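Local coordinates for dual specificity protein phosphatase 14 (Homo sapiens, PDB 2WGP), which removes phosphate from phosphotyrosine and phosphoserine or phosphothreonine residues, inactivating the MAP kinases ERK, JNK and p38 and dampening T-cell receptor signalling, at residues 52-57 / 71-76; 91-96 / 122-127. One frame throughout, in Å; residues are numbered along the deposited sequence.

Contact 1 (52-57 / 71-76)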
loop_
_atom_site.group_PDB
_atom_site.type_symbol
_atom_site.label_atom_id
_atom_site.label_comp_id
_atom_site.label_asym_id
_atom_site.label_seq_id
_atom_site.Cartn_x
_atom_site.Cartn_y
_atom_site.Cartn_z
ATOM N N ILE A 52 10.712 17.800 -39.709
ATOM C CA ILE A 52 9.709 17.141 -38.876
ATOM C C ILE A 52 8.344 17.230 -39.564
ATOM O O ILE A 52 7.918 18.298 -40.014
ATOM C CB ILE A 52 9.692 17.706 -37.420
ATOM C CG1 ILE A 52 10.983 17.282 -36.687
ATOM C CG2 ILE A 52 8.428 17.214 -36.623
ATOM C CD1 ILE A 52 11.329 18.096 -35.453
ATOM N N THR A 53 7.710 16.073 -39.694
ATOM C CA THR A 53 6.414 15.938 -40.352
ATOM C C THR A 53 5.320 15.418 -39.401
ATOM O O THR A 53 4.128 15.562 -39.684
ATOM C CB THR A 53 6.531 14.971 -41.552
ATOM O OG1 THR A 53 7.033 13.710 -41.095
ATOM C CG2 THR A 53 7.469 15.556 -42.620
ATOM N N CYS A 54 5.742 14.803 -38.291
ATOM C CA CYS A 54 4.838 14.187 -37.345
ATOM C C CYS A 54 5.224 14.564 -35.927
ATOM O O CYS A 54 6.419 14.517 -35.555
ATOM C CB CYS A 54 4.880 12.681 -37.496
ATOM S SG CYS A 54 3.812 11.769 -36.368
ATOM N N ILE A 55 4.225 14.998 -35.161
ATOM C CA ILE A 55 4.403 15.342 -33.746
ATOM C C ILE A 55 3.598 14.380 -32.860
ATOM O O ILE A 55 2.354 14.300 -32.948
ATOM C CB ILE A 55 3.976 16.808 -33.434
ATOM C CG1 ILE A 55 4.763 17.811 -34.294
ATOM C CG2 ILE A 55 4.172 17.136 -31.947
ATOM C CD1 ILE A 55 4.291 19.279 -34.134
ATOM N N VAL A 56 4.335 13.663 -32.006
ATOM C CA VAL A 56 3.773 12.818 -30.959
ATOM C C VAL A 56 3.793 13.609 -29.655
ATOM O O VAL A 56 4.848 13.852 -29.046
ATOM C CB VAL A 56 4.536 11.476 -30.796
ATOM C CG1 VAL A 56 3.923 10.656 -29.696
ATOM C CG2 VAL A 56 4.523 10.665 -32.092
ATOM N N ASN A 57 2.613 14.008 -29.243
ATOM C CA ASN A 57 2.419 14.747 -28.005
ATOM C C ASN A 57 2.131 13.761 -26.862
ATOM O O ASN A 57 0.984 13.339 -26.679
ATOM C CB ASN A 57 1.283 15.754 -28.194
ATOM C CG ASN A 57 0.977 16.524 -26.955
ATOM O OD1 ASN A 57 1.639 16.345 -25.928
ATOM N ND2 ASN A 57 -0.033 17.386 -27.022
ATOM N N GLU A 71 1.387 16.269 -38.920
ATOM C CA GLU A 71 0.482 15.264 -38.428
ATOM C C GLU A 71 0.665 15.218 -36.918
ATOM O O GLU A 71 1.775 15.338 -36.432
ATOM C CB GLU A 71 0.864 13.929 -39.067
ATOM C CG GLU A 71 0.057 12.755 -38.638
ATOM C CD GLU A 71 0.600 11.458 -39.209
ATOM O OE1 GLU A 71 -0.074 10.434 -39.028
ATOM O OE2 GLU A 71 1.693 11.458 -39.823
ATOM N N TYR A 72 -0.416 15.079 -36.163
ATOM C CA TYR A 72 -0.319 15.048 -34.699
ATOM C C TYR A 72 -0.842 13.731 -34.149
ATOM O O TYR A 72 -1.901 13.238 -34.599
ATOM C CB TYR A 72 -1.127 16.192 -34.070
ATOM C CG TYR A 72 -0.512 17.546 -34.222
ATOM C CD1 TYR A 72 -0.671 18.273 -35.397
ATOM C CD2 TYR A 72 0.218 18.117 -33.193
ATOM C CE1 TYR A 72 -0.122 19.511 -35.542
ATOM C CE2 TYR A 72 0.801 19.349 -33.343
ATOM C CZ TYR A 72 0.626 20.049 -34.517
ATOM O OH TYR A 72 1.179 21.294 -34.671
ATOM N N VAL A 73 -0.116 13.189 -33.166
ATOM C CA VAL A 73 -0.520 11.997 -32.417
ATOM C C VAL A 73 -0.480 12.306 -30.912
ATOM O O VAL A 73 0.557 12.630 -30.375
ATOM C CB VAL A 73 0.399 10.791 -32.702
ATOM C CG1 VAL A 73 -0.053 9.558 -31.896
ATOM C CG2 VAL A 73 0.445 10.481 -34.222
ATOM N N LYS A 74 -1.623 12.214 -30.256
ATOM C CA LYS A 74 -1.731 12.488 -28.820
ATOM C C LYS A 74 -1.631 11.171 -28.057
ATOM O O LYS A 74 -2.371 10.224 -28.341
ATOM C CB LYS A 74 -3.076 13.143 -28.551
ATOM C CG LYS A 74 -3.422 13.464 -27.098
ATOM C CD LYS A 74 -2.838 14.816 -26.701
ATOM C CE LYS A 74 -3.623 15.428 -25.567
ATOM N NZ LYS A 74 -3.173 16.799 -25.261
ATOM N N VAL A 75 -0.712 11.126 -27.097
ATOM C CA VAL A 75 -0.543 10.018 -26.159
ATOM C C VAL A 75 -0.819 10.578 -24.739
ATOM O O VAL A 75 0.095 11.086 -24.076
ATOM C CB VAL A 75 0.884 9.425 -26.301
ATOM C CG1 VAL A 75 1.192 8.376 -25.227
ATOM C CG2 VAL A 75 1.060 8.867 -27.722
ATOM N N PRO A 76 -2.082 10.485 -24.278
ATOM C CA PRO A 76 -2.484 11.296 -23.132
ATOM C C PRO A 76 -2.186 10.647 -21.785
ATOM O O PRO A 76 -3.106 10.202 -21.070
ATOM C CB PRO A 76 -3.992 11.497 -23.360
ATOM C CG PRO A 76 -4.422 10.302 -24.069
ATOM C CD PRO A 76 -3.259 9.853 -24.917
HETATM O O HOH W 1 4.714 12.139 -41.361
#
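Strands 54-57 and 71-74 form one edge of the mixed central sheet of the dual-specificity phosphatase fold, running parallel with 71-74 outermost in this chain. Five backbone hydrogen bonds hold them in register, passing in turn from one strand to the other. E71 N donates to T53 O, I55 N to E71 O at 2.8 Å, V73 N to I55 O at 2.7 Å, N57 N to V73 O and V75 N to N57 O. The two that end on E71 O and V73 O arrive nearly along the C=O axis, whereas V75 N sits above the carbonyl plane of N57.

On one face I55 and Y72 lie side by side. With CG anti to the carbonyl carbon (chi1 -73°), the Y72 ring leans toward I55, whose CD1 meets it obliquely, 3.6 Å from Y72 CE2; the phenol oxygen bonds to W67 N. Further along this face, N57 CG is anti to its backbone N and the amide lies beside the bent K74 chain. N57 ND2 is held by I62 O and N64 OD1 and N57 OD1 by T59 OG1, so the amide is fixed at both ends. The other face carries C54, E71, V56 and V73, and V56 CG1 reaches V75 CG2 at 3.9 Å, just past the strand end.

A105, L107 and H109, in and just before strand 106-109, bond to the other edge of 54-57, while V99 of helix 89-101 packs on C54 and L47 of helix 44-49 meets I55 on the opposite face.

Contact 2 (91-96 / 122-127)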
loop_
_atom_site.group_PDB
_atom_site.type_symbol
_atom_site.label_atom_id
_atom_site.label_comp_id
_atom_site.label_asym_id
_atom_site.label_seq_id
_atom_site.Cartn_x
_atom_site.Cartn_y
_atom_site.Cartn_z
ATOM N N THR A 91 2.893 1.027 -30.366
ATOM C CA THR A 91 2.160 1.915 -31.267
ATOM C C THR A 91 2.967 3.170 -31.625
ATOM O O THR A 91 3.000 3.571 -32.806
ATOM C CB THR A 91 0.743 2.234 -30.741
ATOM O OG1 THR A 91 0.834 2.900 -29.490
ATOM C CG2 THR A 91 -0.081 0.924 -30.555
ATOM N N VAL A 92 3.679 3.758 -30.658
ATOM C CA VAL A 92 4.487 4.955 -30.936
ATOM C C VAL A 92 5.741 4.565 -31.728
ATOM O O VAL A 92 6.119 5.263 -32.669
ATOM C CB VAL A 92 4.833 5.800 -29.655
ATOM C CG1 VAL A 92 5.861 6.899 -29.933
ATOM C CG2 VAL A 92 3.554 6.423 -29.049
ATOM N N ALA A 93 6.395 3.474 -31.323
ATOM C CA ALA A 93 7.573 2.985 -32.026
ATOM C C ALA A 93 7.238 2.643 -33.491
ATOM O O ALA A 93 7.969 3.020 -34.406
ATOM C CB ALA A 93 8.168 1.792 -31.293
ATOM N N ASP A 94 6.120 1.967 -33.705
ATOM C CA ASP A 94 5.628 1.691 -35.066
ATOM C C ASP A 94 5.346 2.969 -35.879
ATOM O O ASP A 94 5.646 3.019 -37.068
ATOM C CB ASP A 94 4.379 0.809 -35.013
ATOM C CG ASP A 94 4.674 -0.601 -34.540
ATOM O OD1 ASP A 94 5.864 -0.947 -34.351
ATOM O OD2 ASP A 94 3.703 -1.372 -34.373
ATOM N N LYS A 95 4.790 3.986 -35.236
ATOM C CA LYS A 95 4.518 5.270 -35.903
ATOM C C LYS A 95 5.807 5.995 -36.329
ATOM O O LYS A 95 5.934 6.431 -37.482
ATOM C CB LYS A 95 3.648 6.173 -35.022
ATOM C CG LYS A 95 3.289 7.518 -35.674
ATOM C CD LYS A 95 2.571 7.342 -36.994
ATOM C CE LYS A 95 2.032 8.648 -37.553
ATOM N NZ LYS A 95 1.285 8.386 -38.865
ATOM N N ILE A 96 6.777 6.052 -35.413
ATOM C CA ILE A 96 8.090 6.629 -35.711
ATOM C C ILE A 96 8.689 5.901 -36.911
ATOM O O ILE A 96 9.210 6.547 -37.810
ATOM C CB ILE A 96 9.085 6.602 -34.501
ATOM C CG1 ILE A 96 8.543 7.449 -33.336
ATOM C CG2 ILE A 96 10.466 7.145 -34.931
ATOM C CD1 ILE A 96 9.153 7.120 -31.902
ATOM N N ILE A 122 13.360 5.583 -26.000
ATOM C CA ILE A 122 14.149 4.411 -25.597
ATOM C C ILE A 122 13.487 3.114 -26.088
ATOM O O ILE A 122 14.169 2.202 -26.598
ATOM C CB ILE A 122 14.386 4.365 -24.050
ATOM C CG1 ILE A 122 15.355 5.476 -23.621
ATOM C CG2 ILE A 122 14.946 3.017 -23.628
ATOM C CD1 ILE A 122 15.341 5.800 -22.079
ATOM N N ALA A 123 12.157 3.050 -25.974
ATOM C CA ALA A 123 11.428 1.861 -26.413
ATOM C C ALA A 123 11.585 1.677 -27.940
ATOM O O ALA A 123 11.826 0.560 -28.413
ATOM C CB ALA A 123 9.947 1.959 -26.009
ATOM N N TYR A 124 11.471 2.773 -28.689
ATOM C CA TYR A 124 11.665 2.772 -30.149
ATOM C C TYR A 124 13.061 2.274 -30.567
ATOM O O TYR A 124 13.190 1.423 -31.454
ATOM C CB TYR A 124 11.413 4.180 -30.740
ATOM C CG TYR A 124 11.903 4.318 -32.154
ATOM C CD1 TYR A 124 11.168 3.785 -33.227
ATOM C CD2 TYR A 124 13.136 4.929 -32.429
ATOM C CE1 TYR A 124 11.623 3.880 -34.524
ATOM C CE2 TYR A 124 13.621 5.006 -33.732
ATOM C CZ TYR A 124 12.862 4.490 -34.774
ATOM O OH TYR A 124 13.320 4.595 -36.057
ATOM N N LEU A 125 14.091 2.799 -29.922
ATOM C CA LEU A 125 15.474 2.378 -30.183
ATOM C C LEU A 125 15.693 0.873 -29.961
ATOM O O LEU A 125 16.356 0.221 -30.761
ATOM C CB LEU A 125 16.453 3.181 -29.327
ATOM C CG LEU A 125 16.663 4.669 -29.655
ATOM C CD1 LEU A 125 17.659 5.279 -28.638
ATOM C CD2 LEU A 125 17.151 4.883 -31.101
ATOM N N MET A 126 15.118 0.319 -28.899
ATOM C CA MET A 126 15.194 -1.110 -28.667
ATOM C C MET A 126 14.496 -1.914 -29.763
ATOM O O MET A 126 15.064 -2.896 -30.274
ATOM C CB MET A 126 14.600 -1.493 -27.318
ATOM C CG MET A 126 15.455 -1.080 -26.106
ATOM S SD MET A 126 14.952 -1.901 -24.612
ATOM C CE MET A 126 13.405 -1.033 -24.235
ATOM N N LYS A 127 13.285 -1.494 -30.128
ATOM C CA LYS A 127 12.487 -2.242 -31.087
ATOM C C LYS A 127 13.022 -2.156 -32.509
ATOM O O LYS A 127 13.057 -3.166 -33.210
ATOM C CB LYS A 127 11.024 -1.809 -31.066
ATOM C CG LYS A 127 10.120 -2.722 -31.943
ATOM C CD LYS A 127 8.666 -2.320 -31.909
ATOM C CE LYS A 127 7.842 -3.283 -32.778
ATOM N NZ LYS A 127 6.400 -3.147 -32.508
HETATM O O HOH W 2 3.289 -4.016 -33.058
#
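Y124 of helix 116-129 points toward segment 91-96 of helix 89-101, and its side chain carries most of the apolar contact between them. Its CB lies 4.1 Å from A93 CB and also meets I96 CD1. Because CG is anti to the backbone N (chi1 166°), the ring is carried across I96 at an oblique angle. Y124 CD1 lies 3.5 Å from A93 O, which sits at the ring edge and near its plane. Farther out, I96 CG2 stands over one face in a CH-pi contact, 3.6 Å from the ring centroid and 19° off its normal, shifted toward the rim so that it sits nearest Y124 CE1 and CZ. The same methyl also comes within van der Waals range of Y124 OH at the tip.

One turn on, K127 reaches across almost fully extended. Its CD passes A93 CB, and NZ forms a salt bridge with D94 OD1 at 2.9 Å, taking the syn lone pair. NZ is shared with its stronger partner, D90 OD2, also in helix 89-101; two carboxylates would probably favour its charged state.

The segment axes cross at -67° and come within 8.8 Å, and the CA atoms of A93 and Y124 are the nearest pair. Helix 116-129 is the one that follows the phosphate-binding loop, the HCxxGxxR signature starting at H109 and C110; here helix 89-101 packs against it, away from the catalytic cysteine.

Helix 89-101 joins the two contacts, whose centres lie 13 Å apart. It follows strand 71-74 in the chain, turns one side to the sheet edge of contact 1 and another to helix 116-129 in contact 2. K95 is the main tie: its NZ makes a salt bridge with E71 OE1 at 2.5 Å, while its CE packs on C54 SG at 3.8 Å. One turn earlier, V92 CG2 meets V75 CG2 at 3.7 Å. Of the two, contact 1 approaches the active site, the N57 side chain lying about 6 Å from that of C110, the phosphocysteine nucleophile; contact 2 is packing away from it.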